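Local coordinates for fatty acid CoA ligase (Marinactinospora thermotolerans, PDB 6SQ8), which belongs to the ANL superfamily of AMP-binding enzymes and holds adenosine monophosphate in the modelled pocket, at residues A7-D12 and A180-A185; A18-G23 and E236-T241; F226-V231 and A254-L259; E332-S337 and G373-T378. All blocks are in the same frame, centred on the assembly; numbering follows the deposited sequence.

Contact 1. Residues A7-D12 and A180-A185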
loop_
_atom_site.group_PDB
_atom_site.type_symbol
_atom_site.label_atom_id
_atom_site.label_comp_id
_atom_site.label_asym_id
_atom_site.label_seq_id
_atom_site.Cartn_x
_atom_site.Cartn_y
_atom_site.Cartn_z
ATOM N N ALA A 7 7.338 -12.952 -14.743
ATOM C CA ALA A 7 6.053 -13.287 -15.341
ATOM C C ALA A 7 5.907 -14.809 -15.444
ATOM O O ALA A 7 4.852 -15.357 -15.136
ATOM C CB ALA A 7 5.910 -12.622 -16.691
ATOM N N ARG A 8 6.975 -15.491 -15.865
ATOM C CA ARG A 8 6.963 -16.950 -16.024
ATOM C C ARG A 8 6.764 -17.603 -14.652
ATOM O O ARG A 8 6.052 -18.585 -14.552
ATOM C CB ARG A 8 8.247 -17.463 -16.703
ATOM C CG ARG A 8 8.182 -18.911 -17.195
ATOM C CD ARG A 8 9.529 -19.535 -17.556
ATOM N NE ARG A 8 10.202 -20.206 -16.434
ATOM C CZ ARG A 8 10.400 -21.520 -16.342
ATOM N NH1 ARG A 8 9.879 -22.337 -17.245
ATOM N NH2 ARG A 8 11.167 -22.013 -15.373
ATOM N N ARG A 9 7.409 -17.057 -13.609
ATOM C CA ARG A 9 7.290 -17.609 -12.247
ATOM C C ARG A 9 5.826 -17.613 -11.817
ATOM O O ARG A 9 5.350 -18.591 -11.207
ATOM C CB ARG A 9 8.107 -16.820 -11.220
ATOM C CG ARG A 9 8.107 -17.442 -9.827
ATOM C CD ARG A 9 8.793 -16.544 -8.818
ATOM N NE ARG A 9 8.700 -17.074 -7.460
ATOM C CZ ARG A 9 9.490 -16.708 -6.464
ATOM N NH1 ARG A 9 10.344 -15.703 -6.612
ATOM N NH2 ARG A 9 9.430 -17.368 -5.324
ATOM N N VAL A 10 5.131 -16.516 -12.127
ATOM C CA VAL A 10 3.752 -16.353 -11.727
ATOM C C VAL A 10 2.904 -17.352 -12.523
ATOM O O VAL A 10 2.190 -18.157 -11.935
ATOM C CB VAL A 10 3.281 -14.905 -11.926
ATOM C CG1 VAL A 10 1.828 -14.761 -11.531
ATOM C CG2 VAL A 10 4.159 -13.891 -11.178
ATOM N N MET A 11 3.034 -17.316 -13.854
ATOM C CA MET A 11 2.355 -18.243 -14.753
ATOM C C MET A 11 2.556 -19.691 -14.287
ATOM O O MET A 11 1.609 -20.484 -14.223
ATOM C CB MET A 11 2.894 -18.092 -16.178
ATOM C CG MET A 11 2.445 -16.824 -16.871
ATOM S SD MET A 11 0.648 -16.735 -17.107
ATOM C CE MET A 11 0.260 -18.288 -17.929
ATOM N N ASP A 12 3.805 -20.024 -13.959
ATOM C CA ASP A 12 4.219 -21.378 -13.636
ATOM C C ASP A 12 3.461 -21.864 -12.396
ATOM O O ASP A 12 3.165 -23.045 -12.277
ATOM C CB ASP A 12 5.736 -21.456 -13.414
ATOM C CG ASP A 12 6.437 -22.619 -14.119
ATOM O OD1 ASP A 12 6.114 -22.872 -15.312
ATOM O OD2 ASP A 12 7.305 -23.279 -13.470
ATOM N N ALA A 180 11.440 -11.027 -5.783
ATOM C CA ALA A 180 11.842 -11.047 -4.387
ATOM C C ALA A 180 10.617 -10.858 -3.484
ATOM O O ALA A 180 10.542 -11.465 -2.412
ATOM C CB ALA A 180 12.896 -9.988 -4.125
ATOM N N CYS A 181 9.658 -10.038 -3.932
ATOM C CA CYS A 181 8.429 -9.773 -3.194
ATOM C C CYS A 181 7.634 -11.061 -2.984
ATOM O O CYS A 181 6.967 -11.199 -1.973
ATOM C CB CYS A 181 7.559 -8.744 -3.899
ATOM S SG CYS A 181 8.263 -7.078 -3.818
ATOM N N VAL A 182 7.708 -12.000 -3.925
ATOM C CA VAL A 182 7.006 -13.273 -3.739
ATOM C C VAL A 182 7.622 -14.007 -2.542
ATOM O O VAL A 182 6.912 -14.556 -1.692
ATOM C CB VAL A 182 7.001 -14.130 -5.017
ATOM C CG1 VAL A 182 6.261 -15.441 -4.811
ATOM C CG2 VAL A 182 6.405 -13.376 -6.200
ATOM N N ASP A 183 8.954 -13.986 -2.464
ATOM C CA ASP A 183 9.690 -14.698 -1.404
ATOM C C ASP A 183 9.389 -14.052 -0.039
ATOM O O ASP A 183 9.183 -14.753 0.962
ATOM C CB ASP A 183 11.179 -14.767 -1.726
ATOM C CG ASP A 183 11.489 -15.545 -3.000
ATOM O OD1 ASP A 183 11.099 -16.720 -3.077
ATOM O OD2 ASP A 183 12.141 -14.952 -3.908
ATOM N N ALA A 184 9.361 -12.716 -0.024
ATOM C CA ALA A 184 8.957 -11.942 1.137
ATOM C C ALA A 184 7.530 -12.311 1.552
ATOM O O ALA A 184 7.291 -12.657 2.722
ATOM C CB ALA A 184 9.079 -10.478 0.826
ATOM N N ALA A 185 6.604 -12.291 0.588
ATOM C CA ALA A 185 5.202 -12.636 0.860
ATOM C C ALA A 185 5.118 -14.016 1.521
ATOM O O ALA A 185 4.386 -14.188 2.471
ATOM C CB ALA A 185 4.378 -12.589 -0.412
#

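Contact 2. Residues A18-G23 and E236-T241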
loop_
_atom_site.group_PDB
_atom_site.type_symbol
_atom_site.label_atom_id
_atom_site.label_comp_id
_atom_site.label_asym_id
_atom_site.label_seq_id
_atom_site.Cartn_x
_atom_site.Cartn_y
_atom_site.Cartn_z
ATOM N N ALA A 18 -7.913 -20.269 -9.960
ATOM C CA ALA A 18 -7.062 -19.091 -9.912
ATOM C C ALA A 18 -7.771 -17.915 -9.224
ATOM O O ALA A 18 -7.177 -17.264 -8.382
ATOM C CB ALA A 18 -6.614 -18.733 -11.297
ATOM N N VAL A 19 -9.035 -17.645 -9.588
ATOM C CA VAL A 19 -9.787 -16.507 -9.061
ATOM C C VAL A 19 -11.210 -16.946 -8.689
ATOM O O VAL A 19 -11.758 -17.815 -9.309
ATOM C CB VAL A 19 -9.824 -15.352 -10.074
ATOM C CG1 VAL A 19 -10.229 -14.044 -9.412
ATOM C CG2 VAL A 19 -8.506 -15.199 -10.811
ATOM N N THR A 20 -11.786 -16.331 -7.646
ATOM C CA THR A 20 -13.206 -16.421 -7.295
ATOM C C THR A 20 -13.710 -15.013 -6.987
ATOM O O THR A 20 -12.958 -14.173 -6.497
ATOM C CB THR A 20 -13.456 -17.312 -6.066
ATOM O OG1 THR A 20 -12.656 -18.484 -6.163
ATOM C CG2 THR A 20 -14.901 -17.738 -5.921
ATOM N N GLY A 21 -14.999 -14.776 -7.227
ATOM C CA GLY A 21 -15.613 -13.476 -7.003
ATOM C C GLY A 21 -17.121 -13.575 -6.844
ATOM O O GLY A 21 -17.643 -14.613 -6.375
ATOM N N ALA A 22 -17.800 -12.477 -7.219
ATOM C CA ALA A 22 -19.261 -12.395 -7.288
ATOM C C ALA A 22 -19.781 -13.464 -8.258
ATOM O O ALA A 22 -20.554 -14.339 -7.837
ATOM C CB ALA A 22 -19.683 -11.006 -7.713
ATOM N N GLY A 23 -19.309 -13.397 -9.516
ATOM C CA GLY A 23 -19.791 -14.224 -10.632
ATOM C C GLY A 23 -19.485 -15.711 -10.482
ATOM O O GLY A 23 -20.095 -16.541 -11.180
ATOM N N GLU A 236 -16.085 -16.306 5.175
ATOM C CA GLU A 236 -16.744 -17.530 5.614
ATOM C C GLU A 236 -17.108 -18.395 4.393
ATOM O O GLU A 236 -16.843 -19.590 4.371
ATOM C CB GLU A 236 -17.988 -17.184 6.441
ATOM C CG GLU A 236 -18.582 -18.406 7.140
ATOM C CD GLU A 236 -19.921 -18.200 7.814
ATOM O OE1 GLU A 236 -20.770 -17.578 7.175
ATOM O OE2 GLU A 236 -20.118 -18.676 8.942
ATOM N N ARG A 237 -17.726 -17.764 3.389
ATOM C CA ARG A 237 -18.253 -18.439 2.195
ATOM C C ARG A 237 -17.111 -19.061 1.357
ATOM O O ARG A 237 -17.227 -20.189 0.915
ATOM C CB ARG A 237 -19.104 -17.448 1.391
ATOM C CG ARG A 237 -19.884 -18.073 0.238
ATOM C CD ARG A 237 -20.642 -17.089 -0.673
ATOM N NE ARG A 237 -20.208 -15.688 -0.611
ATOM C CZ ARG A 237 -19.295 -15.125 -1.411
ATOM N NH1 ARG A 237 -18.782 -15.801 -2.426
ATOM N NH2 ARG A 237 -18.887 -13.887 -1.184
ATOM N N GLU A 238 -16.012 -18.331 1.138
ATOM C CA GLU A 238 -14.875 -18.799 0.315
ATOM C C GLU A 238 -13.786 -19.436 1.202
ATOM O O GLU A 238 -12.768 -19.879 0.702
ATOM C CB GLU A 238 -14.243 -17.652 -0.477
ATOM C CG GLU A 238 -15.240 -16.787 -1.220
ATOM C CD GLU A 238 -15.833 -17.387 -2.476
ATOM O OE1 GLU A 238 -15.554 -18.565 -2.798
ATOM O OE2 GLU A 238 -16.523 -16.619 -3.200
ATOM N N ARG A 239 -14.008 -19.488 2.516
ATOM C CA ARG A 239 -13.051 -19.997 3.471
ATOM C C ARG A 239 -11.677 -19.358 3.217
ATOM O O ARG A 239 -10.675 -20.061 3.141
ATOM C CB ARG A 239 -12.982 -21.521 3.385
ATOM C CG ARG A 239 -14.320 -22.234 3.449
ATOM C CD ARG A 239 -14.546 -22.892 4.790
ATOM N NE ARG A 239 -15.096 -22.105 5.891
ATOM C CZ ARG A 239 -16.172 -22.455 6.598
ATOM N NH1 ARG A 239 -17.066 -23.267 6.061
ATOM N NH2 ARG A 239 -16.330 -21.995 7.827
ATOM N N ALA A 240 -11.652 -18.022 3.090
ATOM C CA ALA A 240 -10.444 -17.261 2.825
ATOM C C ALA A 240 -9.441 -17.442 3.971
ATOM O O ALA A 240 -9.812 -17.492 5.128
ATOM C CB ALA A 240 -10.784 -15.808 2.624
ATOM N N THR A 241 -8.163 -17.544 3.605
ATOM C CA THR A 241 -7.082 -17.756 4.543
ATOM C C THR A 241 -6.343 -16.440 4.818
ATOM O O THR A 241 -5.728 -16.275 5.861
ATOM C CB THR A 241 -6.070 -18.774 4.014
ATOM O OG1 THR A 241 -5.540 -18.254 2.794
ATOM C CG2 THR A 241 -6.678 -20.137 3.787
#

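Contact 3. Residues F226-V231 and A254-L259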
loop_
_atom_site.group_PDB
_atom_site.type_symbol
_atom_site.label_atom_id
_atom_site.label_comp_id
_atom_site.label_asym_id
_atom_site.label_seq_id
_atom_site.Cartn_x
_atom_site.Cartn_y
_atom_site.Cartn_z
ATOM N N PHE A 226 -14.326 -2.325 -0.154
ATOM C CA PHE A 226 -14.418 -2.801 1.214
ATOM C C PHE A 226 -15.782 -2.416 1.815
ATOM O O PHE A 226 -16.129 -1.260 1.862
ATOM C CB PHE A 226 -13.281 -2.230 2.066
ATOM C CG PHE A 226 -13.406 -2.619 3.511
ATOM C CD1 PHE A 226 -13.109 -3.913 3.907
ATOM C CD2 PHE A 226 -13.884 -1.730 4.453
ATOM C CE1 PHE A 226 -13.238 -4.302 5.230
ATOM C CE2 PHE A 226 -14.028 -2.121 5.773
ATOM C CZ PHE A 226 -13.705 -3.406 6.161
ATOM N N GLN A 227 -16.541 -3.423 2.245
ATOM C CA GLN A 227 -17.652 -3.286 3.189
ATOM C C GLN A 227 -17.473 -4.362 4.253
ATOM O O GLN A 227 -17.193 -5.511 3.931
ATOM C CB GLN A 227 -19.024 -3.401 2.501
ATOM C CG GLN A 227 -19.363 -2.205 1.614
ATOM C CD GLN A 227 -19.491 -0.902 2.376
ATOM O OE1 GLN A 227 -19.971 -0.874 3.510
ATOM N NE2 GLN A 227 -19.167 0.213 1.726
ATOM N N PRO A 228 -17.627 -4.043 5.556
ATOM C CA PRO A 228 -17.350 -5.034 6.599
ATOM C C PRO A 228 -18.202 -6.307 6.466
ATOM O O PRO A 228 -17.694 -7.406 6.641
ATOM C CB PRO A 228 -17.687 -4.283 7.896
ATOM C CG PRO A 228 -17.610 -2.813 7.511
ATOM C CD PRO A 228 -18.071 -2.747 6.083
ATOM N N ASP A 229 -19.498 -6.124 6.164
ATOM C CA ASP A 229 -20.472 -7.223 6.036
ATOM C C ASP A 229 -19.964 -8.168 4.949
ATOM O O ASP A 229 -19.884 -9.376 5.155
ATOM C CB ASP A 229 -21.902 -6.723 5.743
ATOM C CG ASP A 229 -21.994 -5.356 5.057
ATOM O OD1 ASP A 229 -21.905 -4.338 5.786
ATOM O OD2 ASP A 229 -22.114 -5.300 3.799
ATOM N N ALA A 230 -19.594 -7.586 3.801
ATOM C CA ALA A 230 -19.220 -8.330 2.585
ATOM C C ALA A 230 -17.943 -9.142 2.819
ATOM O O ALA A 230 -17.878 -10.288 2.400
ATOM C CB ALA A 230 -19.053 -7.372 1.435
ATOM N N VAL A 231 -16.949 -8.526 3.472
ATOM C CA VAL A 231 -15.668 -9.158 3.779
ATOM C C VAL A 231 -15.892 -10.336 4.728
ATOM O O VAL A 231 -15.365 -11.410 4.519
ATOM C CB VAL A 231 -14.672 -8.144 4.364
ATOM C CG1 VAL A 231 -13.474 -8.829 4.986
ATOM C CG2 VAL A 231 -14.229 -7.148 3.308
ATOM N N ALA A 254 -13.254 -5.464 12.757
ATOM C CA ALA A 254 -13.089 -5.999 14.112
ATOM C C ALA A 254 -14.227 -5.552 15.045
ATOM O O ALA A 254 -14.633 -6.285 15.940
ATOM C CB ALA A 254 -11.747 -5.578 14.649
ATOM N N GLU A 255 -14.734 -4.336 14.832
ATOM C CA GLU A 255 -15.722 -3.710 15.724
ATOM C C GLU A 255 -17.153 -4.006 15.233
ATOM O O GLU A 255 -18.098 -3.719 15.908
ATOM C CB GLU A 255 -15.425 -2.209 15.836
ATOM C CG GLU A 255 -14.166 -1.906 16.668
ATOM C CD GLU A 255 -13.524 -0.530 16.487
ATOM O OE1 GLU A 255 -14.183 0.352 15.851
ATOM O OE2 GLU A 255 -12.365 -0.332 16.985
ATOM N N HIS A 256 -17.307 -4.633 14.067
ATOM C CA HIS A 256 -18.624 -4.897 13.495
ATOM C C HIS A 256 -19.408 -5.878 14.364
ATOM O O HIS A 256 -18.844 -6.866 14.845
ATOM C CB HIS A 256 -18.494 -5.431 12.073
ATOM C CG HIS A 256 -19.772 -5.470 11.319
ATOM N ND1 HIS A 256 -20.244 -4.385 10.601
ATOM C CD2 HIS A 256 -20.662 -6.467 11.148
ATOM C CE1 HIS A 256 -21.378 -4.716 10.010
ATOM N NE2 HIS A 256 -21.648 -6.006 10.326
ATOM N N PRO A 257 -20.726 -5.634 14.568
ATOM C CA PRO A 257 -21.560 -6.483 15.421
ATOM C C PRO A 257 -21.684 -7.961 15.006
ATOM O O PRO A 257 -21.863 -8.842 15.871
ATOM C CB PRO A 257 -22.956 -5.853 15.297
ATOM C CG PRO A 257 -22.701 -4.424 14.884
ATOM C CD PRO A 257 -21.476 -4.499 14.010
ATOM N N ALA A 258 -21.599 -8.217 13.694
ATOM C CA ALA A 258 -21.752 -9.563 13.156
ATOM C C ALA A 258 -20.491 -10.418 13.352
ATOM O O ALA A 258 -20.536 -11.595 13.048
ATOM C CB ALA A 258 -22.124 -9.496 11.692
ATOM N N LEU A 259 -19.369 -9.838 13.812
ATOM C CA LEU A 259 -18.103 -10.565 13.813
ATOM C C LEU A 259 -18.222 -11.866 14.604
ATOM O O LEU A 259 -17.855 -12.922 14.101
ATOM C CB LEU A 259 -16.969 -9.699 14.368
ATOM C CG LEU A 259 -15.604 -10.404 14.470
ATOM C CD1 LEU A 259 -14.880 -10.442 13.136
ATOM C CD2 LEU A 259 -14.718 -9.744 15.501
#

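Contact 4. Residues E332-S337 and G373-T378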
loop_
_atom_site.group_PDB
_atom_site.type_symbol
_atom_site.label_atom_id
_atom_site.label_comp_id
_atom_site.label_asym_id
_atom_site.label_seq_id
_atom_site.Cartn_x
_atom_site.Cartn_y
_atom_site.Cartn_z
ATOM N N GLU A 332 19.017 0.649 8.512
ATOM C CA GLU A 332 19.848 1.465 9.371
ATOM C C GLU A 332 19.050 2.689 9.818
ATOM O O GLU A 332 18.149 3.130 9.108
ATOM C CB GLU A 332 21.115 1.921 8.650
ATOM C CG GLU A 332 22.239 0.901 8.686
ATOM C CD GLU A 332 23.494 1.319 7.944
ATOM O OE1 GLU A 332 23.536 2.444 7.368
ATOM O OE2 GLU A 332 24.425 0.504 7.942
ATOM N N ILE A 333 19.387 3.198 11.007
ATOM C CA ILE A 333 18.910 4.466 11.505
ATOM C C ILE A 333 20.075 5.455 11.420
ATOM O O ILE A 333 21.141 5.156 11.902
ATOM C CB ILE A 333 18.368 4.318 12.944
ATOM C CG1 ILE A 333 17.381 3.148 13.066
ATOM C CG2 ILE A 333 17.749 5.634 13.412
ATOM C CD1 ILE A 333 16.082 3.358 12.294
ATOM N N ARG A 334 19.856 6.620 10.802
ATOM C CA ARG A 334 20.924 7.543 10.466
ATOM C C ARG A 334 20.555 8.985 10.825
ATOM O O ARG A 334 19.393 9.367 10.791
ATOM C CB ARG A 334 21.195 7.513 8.960
ATOM C CG ARG A 334 21.705 6.187 8.426
ATOM C CD ARG A 334 22.102 6.322 6.969
ATOM N NE ARG A 334 22.621 5.068 6.440
ATOM C CZ ARG A 334 22.886 4.862 5.159
ATOM N NH1 ARG A 334 22.679 5.830 4.278
ATOM N NH2 ARG A 334 23.348 3.685 4.777
ATOM N N ASP A 335 21.590 9.789 11.092
ATOM C CA ASP A 335 21.461 11.211 11.397
ATOM C C ASP A 335 21.430 12.021 10.096
ATOM O O ASP A 335 21.527 11.450 9.001
ATOM C CB ASP A 335 22.564 11.672 12.358
ATOM C CG ASP A 335 23.993 11.440 11.888
ATOM O OD1 ASP A 335 24.201 11.216 10.682
ATOM O OD2 ASP A 335 24.902 11.481 12.745
ATOM N N ASP A 336 21.276 13.346 10.256
ATOM C CA ASP A 336 21.281 14.356 9.170
ATOM C C ASP A 336 22.576 14.238 8.358
ATOM O O ASP A 336 22.556 14.388 7.134
ATOM C CB ASP A 336 21.158 15.787 9.708
ATOM C CG ASP A 336 20.046 15.995 10.720
ATOM O OD1 ASP A 336 19.945 15.166 11.665
ATOM O OD2 ASP A 336 19.298 16.994 10.575
ATOM N N SER A 337 23.694 13.961 9.056
ATOM C CA SER A 337 25.009 13.745 8.442
ATOM C C SER A 337 24.954 12.538 7.493
ATOM O O SER A 337 25.208 12.681 6.307
ATOM C CB SER A 337 26.075 13.586 9.517
ATOM O OG SER A 337 27.163 12.764 9.105
ATOM N N GLY A 373 24.529 4.510 -2.303
ATOM C CA GLY A 373 25.307 3.342 -1.967
ATOM C C GLY A 373 24.453 2.095 -1.943
ATOM O O GLY A 373 24.795 1.132 -1.264
ATOM N N GLY A 374 23.335 2.116 -2.677
ATOM C CA GLY A 374 22.383 1.001 -2.698
ATOM C C GLY A 374 21.348 1.081 -1.578
ATOM O O GLY A 374 20.477 0.212 -1.471
ATOM N N TRP A 375 21.466 2.116 -0.729
ATOM C CA TRP A 375 20.551 2.381 0.386
ATOM C C TRP A 375 19.482 3.363 -0.067
ATOM O O TRP A 375 19.786 4.337 -0.743
ATOM C CB TRP A 375 21.301 2.919 1.613
ATOM C CG TRP A 375 22.162 1.884 2.270
ATOM C CD1 TRP A 375 23.443 1.554 1.942
ATOM C CD2 TRP A 375 21.788 1.009 3.350
ATOM N NE1 TRP A 375 23.889 0.533 2.737
ATOM C CE2 TRP A 375 22.903 0.190 3.622
ATOM C CE3 TRP A 375 20.636 0.849 4.124
ATOM C CZ2 TRP A 375 22.893 -0.768 4.636
ATOM C CZ3 TRP A 375 20.627 -0.099 5.119
ATOM C CH2 TRP A 375 21.740 -0.898 5.371
ATOM N N LEU A 376 18.241 3.086 0.335
ATOM C CA LEU A 376 17.082 3.932 0.057
ATOM C C LEU A 376 16.655 4.670 1.330
ATOM O O LEU A 376 16.546 4.086 2.390
ATOM C CB LEU A 376 15.958 3.047 -0.485
ATOM C CG LEU A 376 14.575 3.687 -0.515
ATOM C CD1 LEU A 376 14.571 4.870 -1.441
ATOM C CD2 LEU A 376 13.526 2.690 -0.961
ATOM N N ARG A 377 16.475 5.983 1.193
ATOM C CA ARG A 377 15.895 6.886 2.193
ATOM C C ARG A 377 14.369 6.731 2.122
ATOM O O ARG A 377 13.731 7.227 1.206
ATOM C CB ARG A 377 16.357 8.308 1.848
ATOM C CG ARG A 377 16.110 9.419 2.859
ATOM C CD ARG A 377 16.447 10.721 2.130
ATOM N NE ARG A 377 16.207 11.979 2.843
ATOM C CZ ARG A 377 17.151 12.762 3.387
ATOM N NH1 ARG A 377 18.424 12.407 3.367
ATOM N NH2 ARG A 377 16.813 13.896 3.977
ATOM N N THR A 378 13.794 6.035 3.100
ATOM C CA THR A 378 12.367 5.759 3.133
ATOM C C THR A 378 11.565 7.056 3.222
ATOM O O THR A 378 10.499 7.144 2.645
ATOM C CB THR A 378 11.981 4.868 4.317
ATOM O OG1 THR A 378 12.364 5.547 5.516
ATOM C CG2 THR A 378 12.611 3.491 4.241
#

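Contact 1. Residues A7-D12 and A180-A185
Arg-9 of helix 5-13 reaches Val-182 and Asp-183 of helix 175-189, an interhelical salt bridge in the AMP-binding enzyme fold. Arg-9 alone of segment 7-12 makes close contacts to segment 180-185. It spans the gap because its CG is anti to the backbone N (chi1 -175°) and the chain runs extended as far as NE. The buried, apolar side is packed by Val-182, whose CG1 lies 3.6 Å above the plane of the Arg-9 guanidinium, over one face and offset toward its rim. Val-182 also packs on Cys-212 of helix 205-215, the helix whose Leu-214 is touched by Val-10. On the solvent side the exposed Asp-183 meets the edge of the same guanidinium with one short bond and one weak one. The weak one, Arg-9 NH1 to Asp-183 OD2, is 3.3 Å long, and that nitrogen also bonds Ser-179 OG on helix 175-189. The guanidinium thus has a methyl over one face and an acid and a hydroxyl as partners of its N-H groups. The stronger bond, Arg-9 NH2 to Asp-183 OD1, is 2.9 Å long and almost straight; OD1 lies in the guanidinium plane, yet is approached from 49° above its own carboxylate plane.

Contact 2. Residues A18-G23 and E236-T241
Glu-238 meets Thr-20 and Gly-21 at the end of strand 17-20, from the C-terminal end of helix 228-237, with the CA atoms of Thr-20 and Glu-238 8.1 Å apart. From CB the glutamate chain starts with CG beside the backbone N (chi1 -48°) and bends again at chi2 (-75°), which turns the carboxylate toward the strand. CD is the first atom to touch, 3.6 Å from Thr-20 CG2. Beyond it the two oxygens share that methyl almost evenly: OE1 lies 3.3 Å from Thr-20 CG2 and OE2 3.4 Å from the same carbon. OE2 lies 3.9 Å from Gly-21 O; both are acceptors, so this is proximity and not a bond. No hydrogen bond crosses, and the charge partner of the carboxylate lies within its own segment: OE2 forms a salt bridge to NH1 of Arg-237, although the modelled separation is too short to be trusted in detail. Arg-237 is held a second time through NE by Glu-233, one turn earlier, and its NH1 stays 4.3 Å from Gly-21 O. The helix ends at this point in a Schellman motif, with Arg-239 as the C-prime residue at positive phi. Strand 17-20, which carries a classic beta bulge at Ala-18 and Val-19 opposite Val-26, runs antiparallel to strand 25-27 and parallel to strand 219-222, on whose Val-221 the Glu-238 side chain rests.

Contact 3. Residues F226-V231 and A254-L259
His-256 places its CG anti to the backbone N (chi1 -168°), and with chi2 at 87° the imidazole extends from the end of helix 247-255 to Pro-228 and Asp-229. There its ND1 meets Pro-228 CB at 3.7 Å, while His-256 CG is 4.2 Å from that same carbon. The approach is oblique to the ring, and the CA atoms of Pro-228 and His-256 are 7.0 Å apart. Asp-229 comes only loosely into range: its OD1 is 4.3 Å from His-256 CE1, and no hydrogen bond joins the two segments. The ring also has close neighbours in its own segment. Pro-257 CD sits 3.3 Å above the plane of the His-256 ring, offset toward the rim, and Ala-258 CB lies at the edge in the ring plane. Both belong to a type I beta turn, His-256 to Leu-259, closed by Leu-259 N to His-256 O at 3.2 Å. On the other side, Gln-227 occupies the N-cap position and Pro-228 is the first helical residue, where a missing N-H costs no helical bond. Val-231 N to Gln-227 O, 3.1 Å, opens the helix. The contact therefore joins the start of helix 228-237 to the turn leaving helix 247-255; strand 242-245 connects the two helices, Pro-228 also packs on Gln-252, and His-256 and Leu-259 both reach Leu-232.

Contact 4. Residues E332-S337 and G373-T378
Glu-332 and Trp-375 face each other with CA atoms 9.1 Å apart, and the CA atoms of Arg-334 and Arg-377 are 9.7 Å apart, the spacing of strands two places apart in a sheet. The side chains of Glu-332, Arg-334 and Trp-375 bridge that distance. Trp-375 carries its CG beside the backbone N (chi1 -70°), which brings one face of the indole to Glu-332 and Arg-334. Arg-334 NH2 lies 3.3 Å above the ring plane, offset toward the rim, and the cation-pi interaction is given by Arg-334 CZ, 4.5 Å from the centroid of the five-membered ring of Trp-375 and 23° off its normal. With guanidinium and ring planes 51° apart, this is a tilted approach and no parallel stack. Glu-332 lies over the six-membered part, its CD 3.8 Å from Trp-375 CH2 and its carboxylate roughly parallel to the ring. The acid also sets the arginine: NE and NH2 of Arg-334 both donate side-on to Glu-332 OE1, each at 2.9 Å, fixing the rotation of the guanidinium. Thr-340 adds a weak hydrogen bond to that oxygen. Strand 347-352 runs between the two segments, antiparallel to both strands 330-334 and 375-378; its Trp-350 touches Trp-375 and forms a second cation-pi pair with Arg-334.

How the contacts relate
Contacts 2 and 4 are surface contacts without a buried touching residue, whereas contacts 1 and 3 each bury one aliphatic residue beside an exposed acid. Contacts 2 and 3 use the two ends of helix 228-237, with centres about 16 Å apart, and neither forms a hydrogen bond between its segments. Contact 1 joins two helices by a charge pair that crosses directly; contact 4 keeps its ion pair within one strand and crosses through an aromatic face instead. Helix 5-13 leads into strand 17-20, and the segments of contacts 1 and 2 alternate along the chain. Contact 4 stands on the opposite side of the chain's centre from contacts 2 and 3.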